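Local atomic coordinates of tryptophan halogenase (Shewanella frigidimarina, PDB entry 2PYX), a protein that probably acts as a flavin-dependent tryptophan halogenase, with FAD as its cofactor. Residues Leu440-Pro448 against Phe465-Thr476. Numbering follows the deposited sequence. Where two conformers were deposited one is given.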
loop_
_atom_site.group_PDB
_atom_site.type_symbol
_atom_site.label_atom_id
_atom_site.label_comp_id
_atom_site.label_asym_id
_atom_site.label_seq_id
_atom_site.Cartn_x
_atom_site.Cartn_y
_atom_site.Cartn_z
ATOM N N LEU A 440 -3.781 2.682 -22.731
ATOM C CA LEU A 440 -4.504 1.518 -23.250
ATOM C C LEU A 440 -4.403 1.418 -24.764
ATOM O O LEU A 440 -4.291 0.336 -25.312
ATOM C CB LEU A 440 -5.971 1.577 -22.809
ATOM C CG LEU A 440 -6.193 1.251 -21.330
ATOM C CD1 LEU A 440 -7.623 1.609 -20.941
ATOM C CD2 LEU A 440 -5.811 -0.178 -20.980
ATOM N N GLU A 441 -4.419 2.568 -25.426
ATOM C CA GLU A 441 -4.244 2.608 -26.868
ATOM C C GLU A 441 -2.809 2.241 -27.238
ATOM O O GLU A 441 -2.590 1.396 -28.113
ATOM C CB GLU A 441 -4.651 3.975 -27.407
ATOM C CG GLU A 441 -4.393 4.186 -28.873
ATOM C CD GLU A 441 -4.662 5.620 -29.302
ATOM O OE1 GLU A 441 -3.821 6.569 -29.067
ATOM O OE2 GLU A 441 -5.731 5.776 -29.935
ATOM N N LEU A 442 -1.824 2.851 -26.569
ATOM C CA LEU A 442 -0.437 2.548 -26.865
ATOM C C LEU A 442 -0.113 1.083 -26.637
ATOM O O LEU A 442 0.590 0.464 -27.452
ATOM C CB LEU A 442 0.470 3.434 -26.016
ATOM C CG LEU A 442 1.966 3.288 -26.220
ATOM C CD1 LEU A 442 2.318 3.604 -27.653
ATOM C CD2 LEU A 442 2.737 4.174 -25.254
ATOM N N TRP A 443 -0.653 0.501 -25.559
ATOM C CA TRP A 443 -0.287 -0.853 -25.176
ATOM C C TRP A 443 -0.903 -1.904 -26.090
ATOM O O TRP A 443 -0.474 -3.050 -26.039
ATOM C CB TRP A 443 -0.627 -1.098 -23.716
ATOM C CG TRP A 443 0.171 -0.270 -22.786
ATOM C CD1 TRP A 443 1.416 0.270 -23.022
ATOM C CD2 TRP A 443 -0.168 0.093 -21.439
ATOM N NE1 TRP A 443 1.859 0.935 -21.895
ATOM C CE2 TRP A 443 0.914 0.848 -20.916
ATOM C CE3 TRP A 443 -1.288 -0.117 -20.630
ATOM C CZ2 TRP A 443 0.889 1.388 -19.626
ATOM C CZ3 TRP A 443 -1.302 0.432 -19.353
ATOM C CH2 TRP A 443 -0.228 1.174 -18.880
ATOM N N ARG A 444 -1.872 -1.526 -26.921
ATOM C CA ARG A 444 -2.295 -2.433 -27.989
ATOM C C ARG A 444 -1.145 -2.753 -28.926
ATOM O O ARG A 444 -1.161 -3.790 -29.584
ATOM C CB ARG A 444 -3.426 -1.818 -28.785
ATOM C CG ARG A 444 -4.725 -1.706 -28.070
ATOM C CD ARG A 444 -5.732 -0.964 -28.933
ATOM N NE ARG A 444 -6.042 -1.733 -30.133
ATOM C CZ ARG A 444 -6.669 -1.265 -31.215
ATOM N NH1 ARG A 444 -7.066 -0.002 -31.288
ATOM N NH2 ARG A 444 -6.905 -2.085 -32.237
ATOM N N TYR A 445 -0.169 -1.853 -28.996
ATOM C CA TYR A 445 0.865 -1.897 -30.023
ATOM C C TYR A 445 2.261 -2.116 -29.499
ATOM O O TYR A 445 3.153 -2.520 -30.255
ATOM C CB TYR A 445 0.812 -0.653 -30.927
ATOM C CG TYR A 445 -0.497 -0.543 -31.620
ATOM C CD1 TYR A 445 -0.783 -1.363 -32.691
ATOM C CD2 TYR A 445 -1.474 0.342 -31.180
ATOM C CE1 TYR A 445 -2.011 -1.296 -33.308
ATOM C CE2 TYR A 445 -2.691 0.421 -31.800
ATOM C CZ TYR A 445 -2.949 -0.398 -32.866
ATOM O OH TYR A 445 -4.192 -0.341 -33.521
ATOM N N GLN A 446 2.481 -1.871 -28.211
ATOM C CA GLN A 446 3.771 -2.163 -27.587
ATOM C C GLN A 446 3.595 -2.440 -26.100
ATOM O O GLN A 446 2.630 -1.979 -25.490
ATOM C CB GLN A 446 4.776 -1.039 -27.796
ATOM C CG GLN A 446 4.384 0.294 -27.159
ATOM C CD GLN A 446 5.429 1.356 -27.395
ATOM O OE1 GLN A 446 6.008 1.439 -28.495
ATOM N NE2 GLN A 446 5.710 2.164 -26.365
ATOM N N THR A 447 4.516 -3.173 -25.499
ATOM C CA THR A 447 4.403 -3.452 -24.091
ATOM C C THR A 447 4.617 -2.203 -23.240
ATOM O O THR A 447 5.334 -1.275 -23.650
ATOM C CB THR A 447 5.368 -4.535 -23.612
ATOM O OG1 THR A 447 6.713 -4.080 -23.801
ATOM C CG2 THR A 447 5.148 -5.824 -24.373
ATOM N N PRO A 448 4.047 -2.193 -22.022
ATOM C CA PRO A 448 4.421 -1.153 -21.045
ATOM C C PRO A 448 5.921 -1.223 -20.809
ATOM O O PRO A 448 6.535 -2.294 -20.850
ATOM C CB PRO A 448 3.652 -1.541 -19.772
ATOM C CG PRO A 448 2.468 -2.445 -20.306
ATOM C CD PRO A 448 3.092 -3.176 -21.462
ATOM N N PHE A 465 2.490 -2.725 -14.136
ATOM C CA PHE A 465 1.556 -2.580 -15.227
ATOM C C PHE A 465 1.602 -3.799 -16.123
ATOM O O PHE A 465 0.563 -4.289 -16.582
ATOM C CB PHE A 465 1.816 -1.295 -15.996
ATOM C CG PHE A 465 1.443 -0.064 -15.230
ATOM C CD1 PHE A 465 2.311 0.469 -14.295
ATOM C CD2 PHE A 465 0.194 0.519 -15.392
ATOM C CE1 PHE A 465 1.949 1.597 -13.562
ATOM C CE2 PHE A 465 -0.175 1.629 -14.666
ATOM C CZ PHE A 465 0.714 2.174 -13.749
ATOM N N GLN A 466 2.787 -4.331 -16.388
ATOM C CA GLN A 466 2.896 -5.555 -17.179
ATOM C C GLN A 466 2.206 -6.728 -16.499
ATOM O O GLN A 466 1.488 -7.500 -17.134
ATOM C CB GLN A 466 4.376 -5.899 -17.392
ATOM C CG GLN A 466 5.138 -4.826 -18.177
ATOM C CD GLN A 466 6.640 -5.057 -18.212
ATOM O OE1 GLN A 466 7.184 -5.847 -17.419
ATOM N NE2 GLN A 466 7.314 -4.398 -19.170
ATOM N N TYR A 467 2.419 -6.871 -15.202
ATOM C CA TYR A 467 1.846 -8.020 -14.492
ATOM C C TYR A 467 0.322 -7.994 -14.551
ATOM O O TYR A 467 -0.312 -9.032 -14.702
ATOM C CB TYR A 467 2.270 -8.052 -13.041
ATOM C CG TYR A 467 3.649 -8.544 -12.792
ATOM C CD1 TYR A 467 4.058 -9.814 -13.238
ATOM C CD2 TYR A 467 4.536 -7.806 -12.033
ATOM C CE1 TYR A 467 5.363 -10.297 -12.939
ATOM C CE2 TYR A 467 5.843 -8.318 -11.718
ATOM C CZ TYR A 467 6.234 -9.548 -12.195
ATOM O OH TYR A 467 7.505 -10.034 -11.868
ATOM N N VAL A 468 -0.278 -6.815 -14.375
ATOM C CA VAL A 468 -1.732 -6.702 -14.437
ATOM C C VAL A 468 -2.219 -6.841 -15.874
ATOM O O VAL A 468 -3.134 -7.635 -16.154
ATOM C CB VAL A 468 -2.238 -5.405 -13.763
ATOM C CG1 VAL A 468 -3.755 -5.214 -14.012
ATOM C CG2 VAL A 468 -1.970 -5.467 -12.267
ATOM N N LEU A 469 -1.644 -6.083 -16.800
ATOM C CA LEU A 469 -2.106 -6.096 -18.181
ATOM C C LEU A 469 -2.105 -7.518 -18.737
ATOM O O LEU A 469 -3.081 -7.968 -19.332
ATOM C CB LEU A 469 -1.222 -5.179 -19.030
ATOM C CG LEU A 469 -1.694 -4.781 -20.413
ATOM C CD1 LEU A 469 -2.935 -3.913 -20.366
ATOM C CD2 LEU A 469 -0.623 -4.020 -21.165
ATOM N N TYR A 470 -0.979 -8.204 -18.588
ATOM C CA TYR A 470 -0.825 -9.537 -19.160
ATOM C C TYR A 470 -1.347 -10.628 -18.249
ATOM O O TYR A 470 -1.706 -11.714 -18.728
ATOM C CB TYR A 470 0.604 -9.770 -19.616
ATOM C CG TYR A 470 0.980 -8.755 -20.681
ATOM C CD1 TYR A 470 0.237 -8.605 -21.865
ATOM C CD2 TYR A 470 2.002 -7.838 -20.455
ATOM C CE1 TYR A 470 0.507 -7.625 -22.784
ATOM C CE2 TYR A 470 2.293 -6.852 -21.412
ATOM C CZ TYR A 470 1.566 -6.735 -22.558
ATOM O OH TYR A 470 1.832 -5.747 -23.475
ATOM N N GLY A 471 -1.429 -10.380 -16.948
ATOM C CA GLY A 471 -2.184 -11.266 -16.082
ATOM C C GLY A 471 -3.612 -11.434 -16.563
ATOM O O GLY A 471 -4.190 -12.544 -16.467
HETATM N N MSE A 472 -4.186 -10.355 -17.054
HETATM C CA MSE A 472 -5.556 -10.331 -17.519
HETATM C C MSE A 472 -5.697 -10.547 -19.018
HETATM O O MSE A 472 -6.725 -10.238 -19.614
HETATM C CB MSE A 472 -6.231 -9.032 -17.048
HETATM C CG MSE A 472 -6.214 -8.907 -15.560
HETATM SE SE MSE A 472 -7.262 -7.347 -14.932
HETATM C CE MSE A 472 -9.102 -7.985 -15.508
ATOM N N SER A 473 -4.659 -11.100 -19.650
ATOM C CA SER A 473 -4.734 -11.588 -21.034
ATOM C C SER A 473 -4.945 -10.518 -22.087
ATOM O O SER A 473 -5.453 -10.786 -23.183
ATOM C CB SER A 473 -5.799 -12.669 -21.159
ATOM O OG SER A 473 -5.463 -13.731 -20.291
ATOM N N PHE A 474 -4.495 -9.297 -21.784
ATOM C CA PHE A 474 -4.578 -8.225 -22.770
ATOM C C PHE A 474 -3.692 -8.520 -23.973
ATOM O O PHE A 474 -2.576 -9.019 -23.802
ATOM C CB PHE A 474 -4.135 -6.937 -22.095
ATOM C CG PHE A 474 -4.300 -5.691 -22.935
ATOM C CD1 PHE A 474 -5.418 -4.902 -22.821
ATOM C CD2 PHE A 474 -3.254 -5.240 -23.763
ATOM C CE1 PHE A 474 -5.525 -3.715 -23.518
ATOM C CE2 PHE A 474 -3.385 -4.073 -24.455
ATOM C CZ PHE A 474 -4.501 -3.309 -24.343
ATOM N N ASN A 475 -4.181 -8.238 -25.171
ATOM C CA ASN A 475 -3.414 -8.512 -26.390
ATOM C C ASN A 475 -2.603 -7.312 -26.860
ATOM O O ASN A 475 -3.149 -6.221 -27.023
ATOM C CB ASN A 475 -4.346 -8.951 -27.515
ATOM C CG ASN A 475 -4.954 -10.317 -27.277
ATOM O OD1 ASN A 475 -6.156 -10.481 -27.411
ATOM N ND2 ASN A 475 -4.129 -11.308 -26.963
ATOM N N THR A 476 -1.308 -7.556 -27.090
ATOM C CA THR A 476 -0.382 -6.554 -27.606
ATOM C C THR A 476 0.208 -7.123 -28.889
ATOM O O THR A 476 0.603 -8.300 -28.932
ATOM C CB THR A 476 0.717 -6.252 -26.599
ATOM O OG1 THR A 476 0.125 -5.643 -25.447
ATOM C CG2 THR A 476 1.751 -5.341 -27.137
#
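Arg-444 and Thr-476 bring the two backbones closest, CA to CA 4.6 Å, where segment 440-448 meets the chain leaving helix 462-471; farther along, Pro-448 faces Gln-466. A Schellman motif ends that helix, with Ser-473 at positive phi and Phe-474 N bonded to Leu-469 O, and turns the chain back toward Trp-443. There the hydroxyl of Thr-476 donates to Trp-443 O, OG1 to O 2.7 Å, almost in line with the carbonyl (167°). Tyr-470 OH donates in turn to Thr-476 OG1 at 2.6 Å, forming a hydrogen-bonded chain from phenol to hydroxyl to the Trp-443 carbonyl. A valine in place of Thr-476 would probably break this chain, leaving Trp-443 O and the Tyr-470 hydroxyl without their mate. Phe-474, its CG anti to the backbone N (chi1 -174°), turns its ring edge to the same carbonyl, while Leu-469 CD1 lies over one face. Leu-469 CD2 touches both Trp-443 CB and Pro-448 CG, 3.6 Å from the latter. Pro-448 CG also lies over one face of the indole, offset toward its rim; the indole NE1 is hydrogen-bonded to Asp-452, and at the far end CH2 meets Phe-465 CD2 at 3.6 Å, the ring planes inclined by 53°. Gln-466, extended beyond CG, sends NE2 to Pro-448 O (2.8 Å), approaching from above the carbonyl plane; Asp-123 also binds this amide nitrogen. The Schellman turn after helix 462-471 meets segment 440-448, with Trp-443, Phe-465, Leu-469 and Pro-448 packed beside it; the side chain of Phe-465 is about 9 Å from that of Glu-361, predicted to bind L-tryptophan.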